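TetR-family transcriptional regulator (Streptomyces coelicolor A3, PDB 2QIB) probably binds operator DNA through an N-terminal helix-turn-helix domain and regulates transcription, as its relatives in the TetR family do. Local coordinates at residues A[23-28]-A[37-42]; A[52-57]-A[61-66]; A[104-109]-A[166-171]. One frame throughout, in Å; residues are numbered along the deposited sequence.

Contact 1. Residues A[23-28]-A[37-42]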
ATOM      1  N   LEU A  23      18.852  16.863   2.171  1.00 16.92           N
ATOM      2  CA  LEU A  23      18.484  15.453   2.158  1.00 17.21           C
ATOM      3  C   LEU A  23      18.846  14.793   3.487  1.00 17.47           C
ATOM      4  O   LEU A  23      18.050  14.020   4.042  1.00 18.19           O
ATOM      5  CB  LEU A  23      19.174  14.737   0.998  1.00 17.61           C
ATOM      6  CG  LEU A  23      18.749  13.258   0.897  1.00 17.59           C
ATOM      7  CD1 LEU A  23      17.212  13.050   0.990  1.00 20.40           C
ATOM      8  CD2 LEU A  23      19.272  12.724  -0.397  1.00 21.08           C
ATOM      9  N   ASP A  24      20.021  15.120   4.015  1.00 16.93           N
ATOM     10  CA  ASP A  24      20.427  14.567   5.309  1.00 17.19           C
ATOM     11  C   ASP A  24      19.406  14.894   6.427  1.00 16.34           C
ATOM     12  O   ASP A  24      18.952  14.021   7.154  1.00 16.08           O
ATOM     13  CB  ASP A  24      21.803  15.094   5.714  1.00 16.44           C
ATOM     14  CG  ASP A  24      22.272  14.509   7.041  1.00 22.34           C
ATOM     15  OD1 ASP A  24      22.235  13.282   7.186  1.00 28.42           O
ATOM     16  OD2 ASP A  24      22.655  15.269   7.946  1.00 28.17           O
ATOM     17  N   LEU A  25      19.039  16.166   6.535  1.00 16.08           N
ATOM     18  CA  LEU A  25      18.125  16.611   7.588  1.00 15.87           C
ATOM     19  C   LEU A  25      16.711  16.095   7.387  1.00 16.14           C
ATOM     20  O   LEU A  25      16.102  15.617   8.347  1.00 16.48           O
ATOM     21  CB  LEU A  25      18.161  18.140   7.751  1.00 16.58           C
ATOM     22  CG  LEU A  25      19.522  18.706   8.201  1.00 15.40           C
ATOM     23  CD1 LEU A  25      19.362  20.210   8.491  1.00 18.88           C
ATOM     24  CD2 LEU A  25      20.065  17.966   9.411  1.00 18.41           C
ATOM     25  N   PHE A  26      16.215  16.161   6.145  1.00 15.33           N
ATOM     26  CA  PHE A  26      14.876  15.654   5.823  1.00 16.92           C
ATOM     27  C   PHE A  26      14.820  14.128   5.916  1.00 17.45           C
ATOM     28  O   PHE A  26      13.725  13.545   5.964  1.00 18.66           O
ATOM     29  CB  PHE A  26      14.429  16.111   4.444  1.00 16.21           C
ATOM     30  CG  PHE A  26      14.039  17.576   4.379  1.00 15.95           C
ATOM     31  CD1 PHE A  26      13.066  18.097   5.256  1.00 19.18           C
ATOM     32  CD2 PHE A  26      14.593  18.424   3.418  1.00 15.73           C
ATOM     33  CE1 PHE A  26      12.671  19.461   5.160  1.00 17.59           C
ATOM     34  CE2 PHE A  26      14.224  19.756   3.317  1.00 18.04           C
ATOM     35  CZ  PHE A  26      13.266  20.294   4.196  1.00 17.14           C
ATOM     36  N   SER A  27      15.977  13.468   5.924  1.00 17.02           N
ATOM     37  CA  SER A  27      15.988  12.014   6.133  1.00 18.92           C
ATOM     38  C   SER A  27      15.850  11.697   7.619  1.00 20.10           C
ATOM     39  O   SER A  27      15.228  10.697   8.000  1.00 21.37           O
ATOM     40  CB  SER A  27      17.256  11.363   5.574  1.00 17.50           C
ATOM     41  OG  SER A  27      17.228  11.474   4.151  1.00 20.99           O
ATOM     42  N   ARG A  28      16.439  12.548   8.459  1.00 19.97           N
ATOM     43  CA  ARG A  28      16.539  12.315   9.897  1.00 20.92           C
ATOM     44  C   ARG A  28      15.293  12.653  10.698  1.00 20.13           C
ATOM     45  O   ARG A  28      15.093  12.109  11.786  1.00 19.88           O
ATOM     46  CB  ARG A  28      17.710  13.129  10.482  1.00 21.61           C
ATOM     47  CG  ARG A  28      19.062  12.627  10.032  1.00 24.83           C
ATOM     48  CD  ARG A  28      20.126  13.721  10.283  1.00 31.72           C
ATOM     49  NE  ARG A  28      20.799  13.432  11.528  1.00 40.02           N
ATOM     50  CZ  ARG A  28      21.938  12.754  11.613  1.00 43.45           C
ATOM     51  NH1 ARG A  28      22.564  12.353  10.511  1.00 45.64           N
ATOM     52  NH2 ARG A  28      22.462  12.507  12.801  1.00 45.18           N
ATOM     53  N   ASP A  37      17.077  27.728   8.570  1.00 17.01           N
ATOM     54  CA  ASP A  37      18.193  28.072   9.456  1.00 17.99           C
ATOM     55  C   ASP A  37      19.075  26.842   9.776  1.00 17.29           C
ATOM     56  O   ASP A  37      20.301  26.934   9.829  1.00 16.28           O
ATOM     57  CB  ASP A  37      17.678  28.712  10.740  1.00 19.42           C
ATOM     58  CG  ASP A  37      17.241  30.169  10.540  1.00 24.06           C
ATOM     59  OD1 ASP A  37      17.520  30.754   9.461  1.00 26.96           O
ATOM     60  OD2 ASP A  37      16.640  30.744  11.476  1.00 26.78           O
ATOM     61  N   GLU A  38      18.451  25.685   9.981  1.00 16.53           N
ATOM     62  CA  GLU A  38      19.226  24.477  10.298  1.00 16.06           C
ATOM     63  C   GLU A  38      20.031  24.007   9.085  1.00 16.24           C
ATOM     64  O   GLU A  38      21.168  23.531   9.207  1.00 16.51           O
ATOM     65  CB  GLU A  38      18.301  23.379  10.813  1.00 16.27           C
ATOM     66  CG  GLU A  38      17.822  23.679  12.233  1.00 17.95           C
ATOM     67  CD  GLU A  38      16.699  22.759  12.687  1.00 20.73           C
ATOM     68  OE1 GLU A  38      16.050  22.159  11.833  1.00 19.77           O
ATOM     69  OE2 GLU A  38      16.469  22.671  13.912  1.00 21.81           O
ATOM     70  N   ILE A  39      19.405  24.114   7.918  1.00 15.27           N
ATOM     71  CA  ILE A  39      20.061  23.762   6.664  1.00 16.15           C
ATOM     72  C   ILE A  39      21.268  24.697   6.418  1.00 15.55           C
ATOM     73  O   ILE A  39      22.374  24.218   6.146  1.00 16.04           O
ATOM     74  CB  ILE A  39      19.035  23.767   5.499  1.00 15.81           C
ATOM     75  CG1 ILE A  39      18.042  22.594   5.686  1.00 16.24           C
ATOM     76  CG2 ILE A  39      19.764  23.689   4.134  1.00 16.84           C
ATOM     77  CD1 ILE A  39      16.776  22.671   4.738  1.00 18.02           C
ATOM     78  N   ALA A  40      21.044  26.001   6.561  1.00 15.79           N
ATOM     79  CA  ALA A  40      22.117  27.004   6.414  1.00 16.36           C
ATOM     80  C   ALA A  40      23.241  26.684   7.382  1.00 17.48           C
ATOM     81  O   ALA A  40      24.410  26.615   6.991  1.00 17.21           O
ATOM     82  CB  ALA A  40      21.579  28.424   6.663  1.00 16.66           C
ATOM     83  N   SER A  41      22.894  26.455   8.655  1.00 18.84           N
ATOM     84  CA  SER A  41      23.923  26.132   9.652  1.00 20.88           C
ATOM     85  C   SER A  41      24.748  24.877   9.295  1.00 21.09           C
ATOM     86  O   SER A  41      25.973  24.929   9.310  1.00 21.49           O
ATOM     87  CB  SER A  41      23.303  26.029  11.053  1.00 21.53           C
ATOM     88  OG  SER A  41      24.263  25.629  12.010  1.00 24.53           O
ATOM     89  N   ALA A  42      24.074  23.775   8.961  1.00 20.76           N
ATOM     90  CA  ALA A  42      24.734  22.543   8.533  1.00 21.55           C
ATOM     91  C   ALA A  42      25.614  22.751   7.291  1.00 22.45           C
ATOM     92  O   ALA A  42      26.693  22.165   7.183  1.00 22.50           O
ATOM     93  CB  ALA A  42      23.715  21.459   8.287  1.00 21.72           C
TER

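Contact 2. Residues A[52-57]-A[61-66]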
ATOM      1  N   HIS A  52      19.278  32.085  -2.048  1.00 19.24           N
ATOM      2  CA  HIS A  52      19.900  32.340  -3.355  1.00 20.12           C
ATOM      3  C   HIS A  52      19.718  31.137  -4.289  1.00 21.32           C
ATOM      4  O   HIS A  52      19.614  31.303  -5.505  1.00 21.34           O
ATOM      5  CB  HIS A  52      21.381  32.667  -3.196  1.00 20.25           C
ATOM      6  CG  HIS A  52      22.032  33.123  -4.470  1.00 24.78           C
ATOM      7  ND1 HIS A  52      21.835  34.385  -4.986  1.00 29.25           N
ATOM      8  CD2 HIS A  52      22.853  32.487  -5.340  1.00 28.69           C
ATOM      9  CE1 HIS A  52      22.520  34.515  -6.110  1.00 29.14           C
ATOM     10  NE2 HIS A  52      23.149  33.380  -6.348  1.00 29.35           N
ATOM     11  N   TYR A  53      19.687  29.940  -3.703  1.00 20.35           N
ATOM     12  CA  TYR A  53      19.634  28.672  -4.461  1.00 22.18           C
ATOM     13  C   TYR A  53      18.246  28.071  -4.591  1.00 22.58           C
ATOM     14  O   TYR A  53      17.915  27.410  -5.590  1.00 23.33           O
ATOM     15  CB  TYR A  53      20.595  27.689  -3.801  1.00 22.75           C
ATOM     16  CG  TYR A  53      22.034  28.087  -3.985  1.00 22.28           C
ATOM     17  CD1 TYR A  53      22.725  27.684  -5.134  1.00 26.59           C
ATOM     18  CD2 TYR A  53      22.720  28.854  -3.039  1.00 22.50           C
ATOM     19  CE1 TYR A  53      24.037  28.029  -5.340  1.00 25.88           C
ATOM     20  CE2 TYR A  53      24.054  29.229  -3.251  1.00 25.55           C
ATOM     21  CZ  TYR A  53      24.702  28.786  -4.416  1.00 25.87           C
ATOM     22  OH  TYR A  53      26.006  29.104  -4.694  1.00 27.42           O
ATOM     23  N   PHE A  54      17.421  28.291  -3.573  1.00 22.67           N
ATOM     24  CA  PHE A  54      16.051  27.778  -3.541  1.00 24.88           C
ATOM     25  C   PHE A  54      15.123  28.871  -3.017  1.00 26.01           C
ATOM     26  O   PHE A  54      15.434  29.488  -2.003  1.00 28.21           O
ATOM     27  CB  PHE A  54      15.995  26.525  -2.660  1.00 23.65           C
ATOM     28  CG  PHE A  54      16.874  25.428  -3.171  1.00 24.39           C
ATOM     29  CD1 PHE A  54      16.393  24.527  -4.118  1.00 24.81           C
ATOM     30  CD2 PHE A  54      18.207  25.346  -2.763  1.00 24.85           C
ATOM     31  CE1 PHE A  54      17.214  23.536  -4.627  1.00 24.83           C
ATOM     32  CE2 PHE A  54      19.045  24.353  -3.270  1.00 22.80           C
ATOM     33  CZ  PHE A  54      18.548  23.450  -4.201  1.00 22.73           C
ATOM     34  N   PRO A  55      14.006  29.133  -3.713  1.00 26.55           N
ATOM     35  CA  PRO A  55      13.109  30.237  -3.291  1.00 26.55           C
ATOM     36  C   PRO A  55      12.256  29.950  -2.051  1.00 26.06           C
ATOM     37  O   PRO A  55      11.629  30.865  -1.500  1.00 26.89           O
ATOM     38  CB  PRO A  55      12.206  30.427  -4.506  1.00 27.57           C
ATOM     39  CG  PRO A  55      12.141  29.057  -5.134  1.00 27.60           C
ATOM     40  CD  PRO A  55      13.546  28.500  -4.960  1.00 26.90           C
ATOM     41  N   GLY A  56      12.243  28.703  -1.593  1.00 24.62           N
ATOM     42  CA  GLY A  56      11.552  28.371  -0.355  1.00 22.79           C
ATOM     43  C   GLY A  56      11.847  26.949   0.101  1.00 22.59           C
ATOM     44  O   GLY A  56      12.501  26.162  -0.599  1.00 22.33           O
ATOM     45  N   LYS A  57      11.341  26.637   1.287  1.00 21.78           N
ATOM     46  CA  LYS A  57      11.558  25.335   1.894  1.00 20.94           C
ATOM     47  C   LYS A  57      11.054  24.193   1.013  1.00 20.79           C
ATOM     48  O   LYS A  57      11.746  23.185   0.858  1.00 18.20           O
ATOM     49  CB  LYS A  57      10.919  25.320   3.272  1.00 21.41           C
ATOM     50  CG  LYS A  57      11.146  24.037   4.040  1.00 21.66           C
ATOM     51  CD  LYS A  57      10.517  24.187   5.419  1.00 23.75           C
ATOM     52  CE  LYS A  57      10.462  22.837   6.087  1.00 23.80           C
ATOM     53  NZ  LYS A  57       9.969  22.951   7.471  1.00 23.82           N
ATOM     54  N   TYR A  61      13.046  20.884  -0.326  1.00 18.32           N
ATOM     55  CA  TYR A  61      12.518  19.560   0.024  1.00 18.72           C
ATOM     56  C   TYR A  61      12.327  18.735  -1.246  1.00 19.42           C
ATOM     57  O   TYR A  61      12.696  17.568  -1.281  1.00 18.14           O
ATOM     58  CB  TYR A  61      11.182  19.679   0.768  1.00 18.97           C
ATOM     59  CG  TYR A  61      10.602  18.343   1.192  1.00 19.39           C
ATOM     60  CD1 TYR A  61      10.984  17.728   2.400  1.00 18.35           C
ATOM     61  CD2 TYR A  61       9.659  17.687   0.371  1.00 20.16           C
ATOM     62  CE1 TYR A  61      10.458  16.485   2.772  1.00 18.12           C
ATOM     63  CE2 TYR A  61       9.124  16.429   0.730  1.00 20.64           C
ATOM     64  CZ  TYR A  61       9.522  15.850   1.935  1.00 22.81           C
ATOM     65  OH  TYR A  61       8.980  14.630   2.321  1.00 24.74           O
ATOM     66  N   GLU A  62      11.749  19.359  -2.290  1.00 18.99           N
ATOM     67  CA  GLU A  62      11.544  18.655  -3.583  1.00 20.00           C
ATOM     68  C   GLU A  62      12.864  18.249  -4.235  1.00 19.68           C
ATOM     69  O   GLU A  62      12.988  17.126  -4.772  1.00 19.06           O
ATOM     70  CB  GLU A  62      10.661  19.511  -4.527  1.00 20.90           C
ATOM     71  CG  GLU A  62       9.203  19.593  -4.047  1.00 21.16           C
ATOM     72  CD  GLU A  62       8.358  20.630  -4.809  1.00 23.69           C
ATOM     73  OE1 GLU A  62       8.961  21.486  -5.487  1.00 25.87           O
ATOM     74  OE2 GLU A  62       7.100  20.594  -4.715  1.00 25.70           O
ATOM     75  N   ALA A  63      13.867  19.130  -4.159  1.00 18.58           N
ATOM     76  CA  ALA A  63      15.191  18.847  -4.730  1.00 18.92           C
ATOM     77  C   ALA A  63      15.867  17.670  -3.998  1.00 18.56           C
ATOM     78  O   ALA A  63      16.435  16.758  -4.641  1.00 18.84           O
ATOM     79  CB  ALA A  63      16.076  20.091  -4.707  1.00 18.64           C
ATOM     80  N   ALA A  64      15.770  17.672  -2.675  1.00 18.20           N
ATOM     81  CA  ALA A  64      16.271  16.531  -1.878  1.00 17.58           C
ATOM     82  C   ALA A  64      15.549  15.244  -2.272  1.00 18.84           C
ATOM     83  O   ALA A  64      16.173  14.201  -2.419  1.00 19.40           O
ATOM     84  CB  ALA A  64      16.064  16.786  -0.435  1.00 18.26           C
ATOM     85  N   LEU A  65      14.221  15.330  -2.398  1.00 19.05           N
ATOM     86  CA  LEU A  65      13.394  14.158  -2.728  1.00 19.41           C
ATOM     87  C   LEU A  65      13.722  13.623  -4.121  1.00 19.39           C
ATOM     88  O   LEU A  65      13.764  12.400  -4.326  1.00 19.41           O
ATOM     89  CB  LEU A  65      11.906  14.506  -2.596  1.00 18.34           C
ATOM     90  CG  LEU A  65      10.950  13.352  -2.945  1.00 20.07           C
ATOM     91  CD1 LEU A  65      11.222  12.073  -2.067  1.00 20.40           C
ATOM     92  CD2 LEU A  65       9.504  13.796  -2.793  1.00 21.70           C
ATOM     93  N   GLN A  66      13.983  14.522  -5.070  1.00 19.81           N
ATOM     94  CA  GLN A  66      14.462  14.119  -6.399  1.00 20.74           C
ATOM     95  C   GLN A  66      15.755  13.310  -6.332  1.00 20.17           C
ATOM     96  O   GLN A  66      15.890  12.260  -6.977  1.00 19.58           O
ATOM     97  CB  GLN A  66      14.656  15.352  -7.291  1.00 21.31           C
ATOM     98  CG  GLN A  66      15.285  15.026  -8.671  1.00 25.53           C
ATOM     99  CD  GLN A  66      14.236  14.512  -9.637  1.00 31.66           C
ATOM    100  OE1 GLN A  66      14.260  13.349 -10.059  1.00 37.24           O
ATOM    101  NE2 GLN A  66      13.290  15.372  -9.975  1.00 33.66           N
TER

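Contact 3. Residues A[104-109]-A[166-171]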
ATOM      1  N   PRO A 104      13.038   8.210   9.076  1.00 17.29           N
ATOM      2  CA  PRO A 104      12.093   9.196   9.569  1.00 17.90           C
ATOM      3  C   PRO A 104      11.473  10.050   8.471  1.00 17.87           C
ATOM      4  O   PRO A 104      10.274  10.316   8.518  1.00 18.98           O
ATOM      5  CB  PRO A 104      12.931  10.010  10.567  1.00 18.97           C
ATOM      6  CG  PRO A 104      13.916   9.001  11.077  1.00 17.62           C
ATOM      7  CD  PRO A 104      14.328   8.301   9.778  1.00 17.55           C
ATOM      8  N   GLY A 105      12.253  10.439   7.467  1.00 17.29           N
ATOM      9  CA  GLY A 105      11.699  11.211   6.343  1.00 18.48           C
ATOM     10  C   GLY A 105      10.767  10.403   5.442  1.00 17.97           C
ATOM     11  O   GLY A 105       9.714  10.909   4.984  1.00 18.02           O
ATOM     12  N   PHE A 106      11.156   9.152   5.193  1.00 17.49           N
ATOM     13  CA  PHE A 106      10.322   8.187   4.449  1.00 18.43           C
ATOM     14  C   PHE A 106       8.961   7.994   5.136  1.00 18.87           C
ATOM     15  O   PHE A 106       7.894   8.102   4.473  1.00 19.28           O
ATOM     16  CB  PHE A 106      11.094   6.861   4.361  1.00 19.01           C
ATOM     17  CG  PHE A 106      10.432   5.806   3.525  1.00 18.93           C
ATOM     18  CD1 PHE A 106      10.640   5.782   2.140  1.00 25.43           C
ATOM     19  CD2 PHE A 106       9.675   4.786   4.116  1.00 19.54           C
ATOM     20  CE1 PHE A 106      10.048   4.765   1.341  1.00 25.60           C
ATOM     21  CE2 PHE A 106       9.085   3.757   3.307  1.00 17.95           C
ATOM     22  CZ  PHE A 106       9.248   3.792   1.940  1.00 21.81           C
ATOM     23  N   SER A 107       8.983   7.757   6.448  1.00 19.29           N
ATOM     24  CA  SER A 107       7.730   7.546   7.187  1.00 20.62           C
ATOM     25  C   SER A 107       6.875   8.790   7.081  1.00 21.00           C
ATOM     26  O   SER A 107       5.683   8.706   6.800  1.00 21.54           O
ATOM     27  CB  SER A 107       7.957   7.224   8.661  1.00 22.12           C
ATOM     28  OG  SER A 107       8.632   5.992   8.758  1.00 25.01           O
ATOM     29  N   ALA A 108       7.487   9.955   7.288  1.00 19.95           N
ATOM     30  CA  ALA A 108       6.711  11.205   7.253  1.00 21.21           C
ATOM     31  C   ALA A 108       6.099  11.447   5.880  1.00 21.70           C
ATOM     32  O   ALA A 108       4.917  11.827   5.766  1.00 23.30           O
ATOM     33  CB  ALA A 108       7.583  12.404   7.720  1.00 21.21           C
ATOM     34  N   LEU A 109       6.875  11.227   4.823  1.00 21.71           N
ATOM     35  CA  LEU A 109       6.407  11.442   3.457  1.00 23.18           C
ATOM     36  C   LEU A 109       5.277  10.487   3.113  1.00 25.04           C
ATOM     37  O   LEU A 109       4.260  10.890   2.540  1.00 24.93           O
ATOM     38  CB  LEU A 109       7.537  11.251   2.454  1.00 23.15           C
ATOM     39  CG  LEU A 109       7.203  11.346   0.964  1.00 23.21           C
ATOM     40  CD1 LEU A 109       6.756  12.752   0.594  1.00 27.06           C
ATOM     41  CD2 LEU A 109       8.369  10.922   0.140  1.00 26.30           C
ATOM     42  N   LEU A 166       5.689  -0.326   8.034  1.00 16.62           N
ATOM     43  CA  LEU A 166       5.328  -0.994   9.267  1.00 16.54           C
ATOM     44  C   LEU A 166       6.591  -1.451   9.994  1.00 17.09           C
ATOM     45  O   LEU A 166       6.627  -1.455  11.239  1.00 18.45           O
ATOM     46  CB  LEU A 166       4.377  -2.180   8.983  1.00 17.01           C
ATOM     47  CG  LEU A 166       2.981  -1.717   8.516  1.00 16.08           C
ATOM     48  CD1 LEU A 166       2.214  -2.851   7.797  1.00 14.23           C
ATOM     49  CD2 LEU A 166       2.156  -1.149   9.733  1.00 20.28           C
ATOM     50  N   TRP A 167       7.621  -1.838   9.221  1.00 15.33           N
ATOM     51  CA  TRP A 167       8.908  -2.264   9.797  1.00 17.63           C
ATOM     52  C   TRP A 167       9.512  -1.110  10.612  1.00 17.33           C
ATOM     53  O   TRP A 167       9.879  -1.293  11.791  1.00 18.27           O
ATOM     54  CB  TRP A 167       9.870  -2.758   8.729  1.00 17.55           C
ATOM     55  CG  TRP A 167      11.258  -2.957   9.264  1.00 17.66           C
ATOM     56  CD1 TRP A 167      11.678  -3.880  10.192  1.00 19.21           C
ATOM     57  CD2 TRP A 167      12.403  -2.166   8.930  1.00 17.75           C
ATOM     58  NE1 TRP A 167      13.056  -3.742  10.407  1.00 19.47           N
ATOM     59  CE2 TRP A 167      13.506  -2.685   9.653  1.00 17.79           C
ATOM     60  CE3 TRP A 167      12.610  -1.098   8.035  1.00 18.41           C
ATOM     61  CZ2 TRP A 167      14.806  -2.142   9.525  1.00 19.01           C
ATOM     62  CZ3 TRP A 167      13.894  -0.546   7.915  1.00 18.48           C
ATOM     63  CH2 TRP A 167      14.973  -1.081   8.643  1.00 19.13           C
ATOM     64  N   LEU A 168       9.498   0.076  10.026  1.00 17.64           N
ATOM     65  CA  LEU A 168      10.089   1.275  10.676  1.00 18.96           C
ATOM     66  C   LEU A 168       9.449   1.637  12.014  1.00 19.99           C
ATOM     67  O   LEU A 168      10.100   2.257  12.886  1.00 20.35           O
ATOM     68  CB  LEU A 168      10.026   2.457   9.739  1.00 18.21           C
ATOM     69  CG  LEU A 168      11.001   2.489   8.569  1.00 18.55           C
ATOM     70  CD1 LEU A 168      10.628   3.655   7.678  1.00 18.81           C
ATOM     71  CD2 LEU A 168      12.451   2.645   9.070  1.00 20.03           C
ATOM     72  N   ASP A 169       8.183   1.276  12.186  1.00 20.60           N
ATOM     73  CA  ASP A 169       7.474   1.579  13.423  1.00 21.45           C
ATOM     74  C   ASP A 169       7.845   0.561  14.510  1.00 21.03           C
ATOM     75  O   ASP A 169       7.068  -0.363  14.816  1.00 22.66           O
ATOM     76  CB  ASP A 169       5.969   1.618  13.170  1.00 21.77           C
ATOM     77  CG  ASP A 169       5.198   2.160  14.361  1.00 27.53           C
ATOM     78  OD1 ASP A 169       5.846   2.626  15.339  1.00 32.11           O
ATOM     79  OD2 ASP A 169       3.953   2.088  14.329  1.00 33.74           O
ATOM     80  N   GLY A 170       9.042   0.704  15.078  1.00 19.72           N
ATOM     81  CA  GLY A 170       9.467  -0.139  16.188  1.00 18.95           C
ATOM     82  C   GLY A 170      10.542  -1.162  15.849  1.00 18.55           C
ATOM     83  O   GLY A 170      11.205  -1.675  16.747  1.00 19.61           O
ATOM     84  N   ARG A 171      10.707  -1.475  14.553  1.00 17.61           N
ATOM     85  CA  ARG A 171      11.669  -2.496  14.112  1.00 18.43           C
ATOM     86  C   ARG A 171      11.586  -3.763  14.971  1.00 19.82           C
ATOM     87  O   ARG A 171      12.598  -4.329  15.401  1.00 20.93           O
ATOM     88  CB  ARG A 171      13.092  -1.907  14.075  1.00 17.94           C
ATOM     89  CG  ARG A 171      13.220  -0.698  13.147  1.00 17.92           C
ATOM     90  CD  ARG A 171      14.696  -0.279  12.957  1.00 18.01           C
ATOM     91  NE  ARG A 171      14.751   0.971  12.202  1.00 17.44           N
ATOM     92  CZ  ARG A 171      15.785   1.386  11.477  1.00 20.20           C
ATOM     93  NH1 ARG A 171      16.877   0.630  11.378  1.00 21.71           N
ATOM     94  NH2 ARG A 171      15.717   2.550  10.838  1.00 19.40           N
TER

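Contact 1. Residues A[23-28]-A[37-42]
In the predicted helix-turn-helix region, the first helix of the motif, 36-43, packs against the C-terminal end of helix 11-28 chiefly through L25 and I39. Branch CD1 of L25 does most of the touching: it lies 3.9 Å from CG1 of I39 and 3.8 Å from the backbone O of E38, so the methyl rests on the helix surface between two successive residues. With CG of L25 anti to its carbonyl carbon (chi1 -63°), the leucine starts toward helix 36-43 and its CD1 ends against it. I39 starts out less directly, but its CG1 arm bends inward and carries CD1 to within 4.1 Å of CE2 of F26, the two side chains crossing at about a right angle. No hydrogen bond joins the segments, whose axes come to 10.5 Å at an angle of 129°. E38 contributes its CB, 4.1 Å from CD1 of L25, while its carboxylate forms a salt bridge with R29. V34 adds to the cover over L25 and F26, and L60 of helix 57-75 meets I39 from a third helix. Such an apolar core, shared by the helix before the motif and the motif's own first helix, is typical of the three-helix DNA-binding domain of TetR-family regulators.

Contact 2. Residues A[52-57]-A[61-66]
F54 and A63 meet where the chain leaves the predicted helix-turn-helix motif and turns into helix 57-75. The ring of F54 presents its CE1 corner to the CB methyl of A63 at 3.6 Å, a close apolar touch in which the methyl approaches the ring obliquely. The ring is brought there by a chi1 of -61°, which sets CG anti to the carbonyl carbon and sends the side chain over the first turns of the following helix. A backbone bond makes the second link: N of Y61 donates to O of K57 at 2.9 Å, with an N-H...O angle of 167°. It is an ordinary i to i+4 bond in the opening turn of helix 57-75, and CB of Y61 sits 3.6 Å from the same oxygen.

The next shell fixes the start of this helix. G56 occupies the N-cap position, and its carbonyl O accepts a hydrogen bond from OG of S59. The fully extended chain of K57 carries its ammonium group to the carbonyl oxygens of V34 and P31, tying the start of the helix to the loop that precedes helix 36-43. F54 also packs on S59 and L60, and on I19 of helix 11-28. The side chain of Y61 sets out toward 52-57 but its end leads away, where it packs on L109 of helix 103-116 and edge-to-face on F26. Helix 57-75 thus follows helix 47-53 after the short link 54-56; F54 joins it to helix 11-28, and helices 103-116 and 119-140 meet it through Y61, E62, L65 and Q66.

Contact 3. Residues A[104-109]-A[166-171]
L168 reaches from the last turn of helix 147-168 toward helix 103-116 and crosses the side chain of F106 at about a right angle. Its CD1 methyl is the common point of the contact, lying 3.9 Å from CD2 of F106 and 3.3 Å from OG of S107. The methyl comes to the phenyl ring obliquely. F106 holds its CG anti to the backbone N (chi1 -175°), which swings the ring to one side of S107, so that neighbouring residues of one helical turn both border the same leucine branch. On the other side, L168 has CG anti to the carbonyl carbon, and its CB stands 3.9 Å from the serine oxygen. That oxygen has its polar partner within its own helix, a hydrogen bond to the carbonyl O of G103, and meets the leucine by packing alone. D169 is the centre of an inverse gamma turn. Beyond it, CG of R171 lies over the rim of one indole face of W167, while CH2 of that indole meets a face of the guanidinium, which also forms a salt bridge with D100. V99 of helix 84-101 touches F106, W167 and L168 alike. Helix 84-101 therefore bridges helices 103-116 and 147-168 within the C-terminal domain, while W167 also meets helix 175-194.

In the fold
The three contacts follow one another along the chain without overlap, and together they trace a path from the DNA-binding domain into the C-terminal domain. Contacts 1 and 2, with centres about 12 Å apart, share the N-terminal domain and join through the edge-to-face rings of F26 and Y61. The centre of contact 3, in the larger helical domain, is about 19 Å from that of contact 1 and about 23 Å from that of contact 2. Among the connections between the domains are S27 O with G105 N at 3.0 Å, a probable hydrogen bond, and L109 packing on Y61 and L65. Helix 103-116 therefore touches both helix 11-28 and helix 57-75, a plausible route for coupling the domains, as in TetR relatives.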